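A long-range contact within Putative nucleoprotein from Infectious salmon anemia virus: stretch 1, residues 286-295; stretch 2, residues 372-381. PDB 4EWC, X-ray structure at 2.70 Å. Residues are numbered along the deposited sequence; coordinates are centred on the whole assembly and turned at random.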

ATOM      1  N   GLY A 286       1.624 -23.215 -21.019  1.00 59.05           N
ATOM      2  CA  GLY A 286       2.786 -22.573 -21.584  1.00 60.05           C
ATOM      3  C   GLY A 286       2.716 -21.065 -21.578  1.00 61.39           C
ATOM      4  O   GLY A 286       3.356 -20.399 -22.399  1.00 61.05           O
ATOM      5  N   PHE A 287       1.934 -20.517 -20.652  1.00 59.26           N
ATOM      6  CA  PHE A 287       1.892 -19.073 -20.469  1.00 52.86           C
ATOM      7  C   PHE A 287       2.704 -18.723 -19.247  1.00 51.05           C
ATOM      8  O   PHE A 287       2.733 -19.471 -18.256  1.00 47.94           O
ATOM      9  N   ASN A 288       3.383 -17.590 -19.331  1.00 47.90           N
ATOM     10  CA  ASN A 288       4.077 -17.061 -18.184  1.00 47.14           C
ATOM     11  C   ASN A 288       3.090 -16.881 -17.029  1.00 51.23           C
ATOM     12  O   ASN A 288       1.976 -16.381 -17.215  1.00 49.05           O
ATOM     13  N   ALA A 289       3.498 -17.285 -15.837  1.00 50.16           N
ATOM     14  CA  ALA A 289       2.660 -17.132 -14.650  1.00 50.34           C
ATOM     15  C   ALA A 289       2.110 -15.710 -14.421  1.00 47.13           C
ATOM     16  O   ALA A 289       1.062 -15.551 -13.824  1.00 47.18           O
ATOM     17  N   SER A 290       2.815 -14.687 -14.893  1.00 48.08           N
ATOM     18  CA  SER A 290       2.375 -13.302 -14.718  1.00 48.54           C
ATOM     19  C   SER A 290       1.019 -13.013 -15.384  1.00 46.99           C
ATOM     20  O   SER A 290       0.287 -12.126 -14.957  1.00 48.47           O
ATOM     21  N   TYR A 291       0.696 -13.782 -16.419  1.00 44.75           N
ATOM     22  CA  TYR A 291      -0.563 -13.667 -17.134  1.00 45.14           C
ATOM     23  C   TYR A 291      -1.740 -14.284 -16.401  1.00 48.17           C
ATOM     24  O   TYR A 291      -2.833 -14.397 -16.961  1.00 48.91           O
ATOM     25  N   THR A 292      -1.525 -14.705 -15.159  1.00 50.45           N
ATOM     26  CA  THR A 292      -2.601 -15.314 -14.373  1.00 46.49           C
ATOM     27  C   THR A 292      -3.694 -14.290 -14.124  1.00 44.18           C
ATOM     28  O   THR A 292      -4.872 -14.622 -14.138  1.00 45.23           O
ATOM     29  N   THR A 293      -3.299 -13.032 -13.946  1.00 48.79           N
ATOM     30  CA  THR A 293      -4.263 -11.957 -13.727  1.00 44.19           C
ATOM     31  C   THR A 293      -5.265 -11.808 -14.874  1.00 41.83           C
ATOM     32  O   THR A 293      -6.309 -11.190 -14.714  1.00 48.34           O
ATOM     33  N   LEU A 294      -4.965 -12.411 -16.016  1.00 42.58           N
ATOM     34  CA  LEU A 294      -5.881 -12.401 -17.143  1.00 40.71           C
ATOM     35  C   LEU A 294      -6.849 -13.579 -17.135  1.00 42.01           C
ATOM     36  O   LEU A 294      -7.603 -13.770 -18.099  1.00 41.01           O
ATOM     37  N   ALA A 295      -6.847 -14.353 -16.051  1.00 41.77           N
ATOM     38  CA  ALA A 295      -7.682 -15.545 -15.984  1.00 41.87           C
ATOM     39  C   ALA A 295      -8.841 -15.439 -14.988  1.00 44.65           C
ATOM     40  O   ALA A 295      -9.345 -16.469 -14.537  1.00 47.27           O
HETATM   41  N   MSE A 372       1.930 -13.140 -29.569  1.00 58.19           N
HETATM   42  CA  MSE A 372       1.035 -13.556 -28.499  1.00 56.94           C
HETATM   43  C   MSE A 372       1.499 -12.993 -27.160  1.00 57.73           C
HETATM   44  O   MSE A 372       0.713 -12.432 -26.413  1.00 59.75           O
ATOM     45  N   ASP A 373       2.785 -13.137 -26.877  1.00 54.99           N
ATOM     46  CA  ASP A 373       3.359 -12.634 -25.646  1.00 59.35           C
ATOM     47  C   ASP A 373       3.222 -11.136 -25.524  1.00 59.26           C
ATOM     48  O   ASP A 373       2.848 -10.632 -24.459  1.00 61.30           O
ATOM     49  N   THR A 374       3.547 -10.431 -26.602  1.00 51.52           N
ATOM     50  CA  THR A 374       3.381  -8.992 -26.645  1.00 55.53           C
ATOM     51  C   THR A 374       1.932  -8.646 -26.294  1.00 52.96           C
ATOM     52  O   THR A 374       1.687  -7.784 -25.464  1.00 52.43           O
ATOM     53  N   LEU A 375       0.987  -9.343 -26.923  1.00 51.26           N
ATOM     54  CA  LEU A 375      -0.434  -9.121 -26.691  1.00 53.11           C
ATOM     55  C   LEU A 375      -0.833  -9.337 -25.223  1.00 51.41           C
ATOM     56  O   LEU A 375      -1.477  -8.487 -24.604  1.00 45.40           O
ATOM     57  N   CYS A 376      -0.433 -10.478 -24.680  1.00 50.30           N
ATOM     58  CA  CYS A 376      -0.626 -10.781 -23.278  1.00 51.83           C
ATOM     59  C   CYS A 376      -0.088  -9.684 -22.384  1.00 51.55           C
ATOM     60  O   CYS A 376      -0.794  -9.231 -21.465  1.00 51.67           O
ATOM     61  N   THR A 377       1.151  -9.260 -22.646  1.00 48.19           N
ATOM     62  CA  THR A 377       1.781  -8.212 -21.845  1.00 49.10           C
ATOM     63  C   THR A 377       0.982  -6.916 -21.936  1.00 50.42           C
ATOM     64  O   THR A 377       0.799  -6.228 -20.932  1.00 49.44           O
ATOM     65  N   SER A 378       0.500  -6.597 -23.135  1.00 45.22           N
ATOM     66  CA  SER A 378      -0.276  -5.393 -23.334  1.00 47.94           C
ATOM     67  C   SER A 378      -1.537  -5.438 -22.485  1.00 46.99           C
ATOM     68  O   SER A 378      -1.977  -4.425 -21.938  1.00 47.84           O
ATOM     69  N   PHE A 379      -2.096  -6.632 -22.363  1.00 44.36           N
ATOM     70  CA  PHE A 379      -3.311  -6.836 -21.599  1.00 43.58           C
ATOM     71  C   PHE A 379      -3.096  -6.577 -20.110  1.00 44.60           C
ATOM     72  O   PHE A 379      -4.026  -6.210 -19.413  1.00 45.14           O
ATOM     73  N   LEU A 380      -1.866  -6.745 -19.641  1.00 47.01           N
ATOM     74  CA  LEU A 380      -1.510  -6.350 -18.288  1.00 46.97           C
ATOM     75  C   LEU A 380      -1.451  -4.834 -18.141  1.00 43.15           C
ATOM     76  O   LEU A 380      -1.748  -4.301 -17.083  1.00 38.08           O
ATOM     77  N   ILE A 381      -1.022  -4.154 -19.195  1.00 42.42           N
ATOM     78  CA  ILE A 381      -1.042  -2.701 -19.218  1.00 44.92           C
ATOM     79  C   ILE A 381      -2.464  -2.112 -19.407  1.00 45.25           C
ATOM     80  O   ILE A 381      -2.865  -1.181 -18.701  1.00 43.35           O
TER

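Stretch 2 is helical throughout and packs against a 3-10 segment, residues 289-294, and the loop before it. Met 372, a selenomethionine, starts sideways, and its end comes nearer stretch 1 without making a close contact. Asp 373 (chi1 m) is partly exposed and starts sideways; its backbone O is 3.3 Å from Tyr 291 OH. Thr 374 and Leu 375 touch nothing in stretch 1.

Cys 376 (m) points toward stretch 1 and touches Phe 287, Tyr 291 and Leu 294. Its CB lies over one face of the Tyr 291 ring, 3.3 Å from Tyr 291 CE1, a CH-pi contact. Its SG also stands over that face. The same SG meets the edge of the Phe 287 ring, 4.0 Å from Phe 287 CE2. Both aromatic side chains are m; they start sideways, and their ends come nearer the helix.

Thr 377 (m) points away overall, yet its OG1 hydrogen-bonds Tyr 291 OH at 3.0 Å. This ties the tip of the buried tyrosine to the helix. Ser 378 points away. Phe 379 (m) starts toward stretch 1, but its ring leads away; its CB is 3.8 Å from CD1 of Leu 294 (m, t), which points toward the helix.

Leu 380 (m, t) closes the contact. Its CD2 is 3.9 Å from Leu 294 CG and 3.4 Å from Thr 293 OG1, while its CD1 is 4.2 Å from Tyr 291 CE1. Ile 381 is out of reach.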

ATOM      1  CB  PHE A 287       0.469 -18.585 -20.282  1.00 51.07           C
ATOM      2  CG  PHE A 287      -0.355 -18.619 -21.540  1.00 55.85           C
ATOM      3  CD1 PHE A 287      -0.818 -19.818 -22.046  1.00 53.84           C
ATOM      4  CD2 PHE A 287      -0.692 -17.446 -22.202  1.00 48.90           C
ATOM      5  CE1 PHE A 287      -1.574 -19.844 -23.186  1.00 56.08           C
ATOM      6  CE2 PHE A 287      -1.459 -17.477 -23.341  1.00 48.00           C
ATOM      7  CZ  PHE A 287      -1.901 -18.672 -23.836  1.00 52.02           C
ATOM      8  CB  ASN A 288       4.704 -15.721 -18.531  1.00 48.68           C
ATOM      9  CG  ASN A 288       5.657 -15.245 -17.466  1.00 57.49           C
ATOM     10  OD1 ASN A 288       5.254 -14.948 -16.328  1.00 53.18           O
ATOM     11  ND2 ASN A 288       6.937 -15.156 -17.823  1.00 59.74           N
ATOM     12  CB  ALA A 289       3.428 -17.608 -13.408  1.00 50.34           C
ATOM     13  CB  SER A 290       3.421 -12.315 -15.244  1.00 49.07           C
ATOM     14  OG  SER A 290       4.666 -12.470 -14.587  1.00 52.69           O
ATOM     15  CB  TYR A 291      -0.450 -14.328 -18.511  1.00 49.37           C
ATOM     16  CG  TYR A 291       0.633 -13.724 -19.353  1.00 47.45           C
ATOM     17  CD1 TYR A 291       0.808 -12.345 -19.392  1.00 43.85           C
ATOM     18  CD2 TYR A 291       1.502 -14.527 -20.083  1.00 49.78           C
ATOM     19  CE1 TYR A 291       1.797 -11.786 -20.133  1.00 50.08           C
ATOM     20  CE2 TYR A 291       2.513 -13.972 -20.834  1.00 49.34           C
ATOM     21  CZ  TYR A 291       2.657 -12.602 -20.858  1.00 52.72           C
ATOM     22  OH  TYR A 291       3.657 -12.041 -21.611  1.00 50.80           O
ATOM     23  CB  THR A 292      -2.092 -15.878 -13.046  1.00 51.07           C
ATOM     24  OG1 THR A 292      -1.043 -16.822 -13.310  1.00 55.78           O
ATOM     25  CG2 THR A 292      -3.224 -16.587 -12.277  1.00 45.60           C
ATOM     26  CB  THR A 293      -3.580 -10.599 -13.411  1.00 47.88           C
ATOM     27  OG1 THR A 293      -2.902 -10.101 -14.569  1.00 47.71           O
ATOM     28  CG2 THR A 293      -2.584 -10.752 -12.248  1.00 48.29           C
ATOM     29  CB  LEU A 294      -5.111 -12.395 -18.461  1.00 42.84           C
ATOM     30  CG  LEU A 294      -4.076 -11.277 -18.587  1.00 44.95           C
ATOM     31  CD1 LEU A 294      -3.285 -11.455 -19.876  1.00 40.79           C
ATOM     32  CD2 LEU A 294      -4.728  -9.903 -18.487  1.00 38.60           C
ATOM     33  CB  ALA A 295      -6.839 -16.759 -15.673  1.00 38.94           C
HETATM   34  CB  MSE A 372       0.956 -15.076 -28.443  1.00 55.84           C
HETATM   35  CG  MSE A 372       0.226 -15.611 -27.244  1.00 59.03           C
HETATM   36 SE   MSE A 372      -1.695 -15.232 -27.346  0.69 59.88          SE
HETATM   37  CE  MSE A 372      -2.178 -16.558 -28.725  1.00 58.04           C
ATOM     38  CB  ASP A 373       4.843 -12.998 -25.545  1.00 61.10           C
ATOM     39  CG  ASP A 373       5.059 -14.446 -25.151  1.00 66.02           C
ATOM     40  OD1 ASP A 373       4.054 -15.103 -24.785  1.00 67.26           O
ATOM     41  OD2 ASP A 373       6.212 -14.921 -25.226  1.00 67.76           O
ATOM     42  CB  THR A 374       3.674  -8.426 -28.056  1.00 59.31           C
ATOM     43  OG1 THR A 374       4.921  -8.939 -28.534  1.00 55.02           O
ATOM     44  CG2 THR A 374       3.708  -6.905 -28.030  1.00 52.29           C
ATOM     45  CB  LEU A 375      -1.287 -10.007 -27.600  1.00 53.18           C
ATOM     46  CG  LEU A 375      -2.793  -9.816 -27.345  1.00 51.25           C
ATOM     47  CD1 LEU A 375      -3.233  -8.398 -27.695  1.00 51.42           C
ATOM     48  CD2 LEU A 375      -3.647 -10.837 -28.071  1.00 48.59           C
ATOM     49  CB  CYS A 376       0.042 -12.112 -22.927  1.00 52.26           C
ATOM     50  SG  CYS A 376      -0.743 -13.511 -23.693  1.00 54.41           S
ATOM     51  CB  THR A 377       3.219  -7.930 -22.291  1.00 49.53           C
ATOM     52  OG1 THR A 377       4.015  -9.100 -22.077  1.00 52.54           O
ATOM     53  CG2 THR A 377       3.806  -6.773 -21.503  1.00 46.54           C
ATOM     54  CB  SER A 378      -0.629  -5.196 -24.818  1.00 49.50           C
ATOM     55  OG  SER A 378      -1.607  -6.121 -25.266  1.00 47.04           O
ATOM     56  CB  PHE A 379      -3.867  -8.230 -21.867  1.00 40.50           C
ATOM     57  CG  PHE A 379      -4.808  -8.269 -23.024  1.00 41.12           C
ATOM     58  CD1 PHE A 379      -5.836  -7.331 -23.115  1.00 44.39           C
ATOM     59  CD2 PHE A 379      -4.677  -9.217 -24.027  1.00 40.17           C
ATOM     60  CE1 PHE A 379      -6.728  -7.349 -24.185  1.00 44.55           C
ATOM     61  CE2 PHE A 379      -5.557  -9.235 -25.108  1.00 42.83           C
ATOM     62  CZ  PHE A 379      -6.584  -8.292 -25.193  1.00 43.37           C
ATOM     63  CB  LEU A 380      -0.146  -6.913 -17.895  1.00 45.05           C
ATOM     64  CG  LEU A 380       0.096  -8.409 -17.969  1.00 49.11           C
ATOM     65  CD1 LEU A 380       1.462  -8.655 -17.373  1.00 50.29           C
ATOM     66  CD2 LEU A 380      -0.989  -9.213 -17.245  1.00 47.01           C
ATOM     67  CB  ILE A 381      -0.129  -2.162 -20.338  1.00 48.42           C
ATOM     68  CG1 ILE A 381       1.323  -2.590 -20.106  1.00 47.04           C
ATOM     69  CG2 ILE A 381      -0.236  -0.630 -20.449  1.00 45.95           C
ATOM     70  CD1 ILE A 381       2.182  -2.489 -21.370  1.00 44.48           C
TER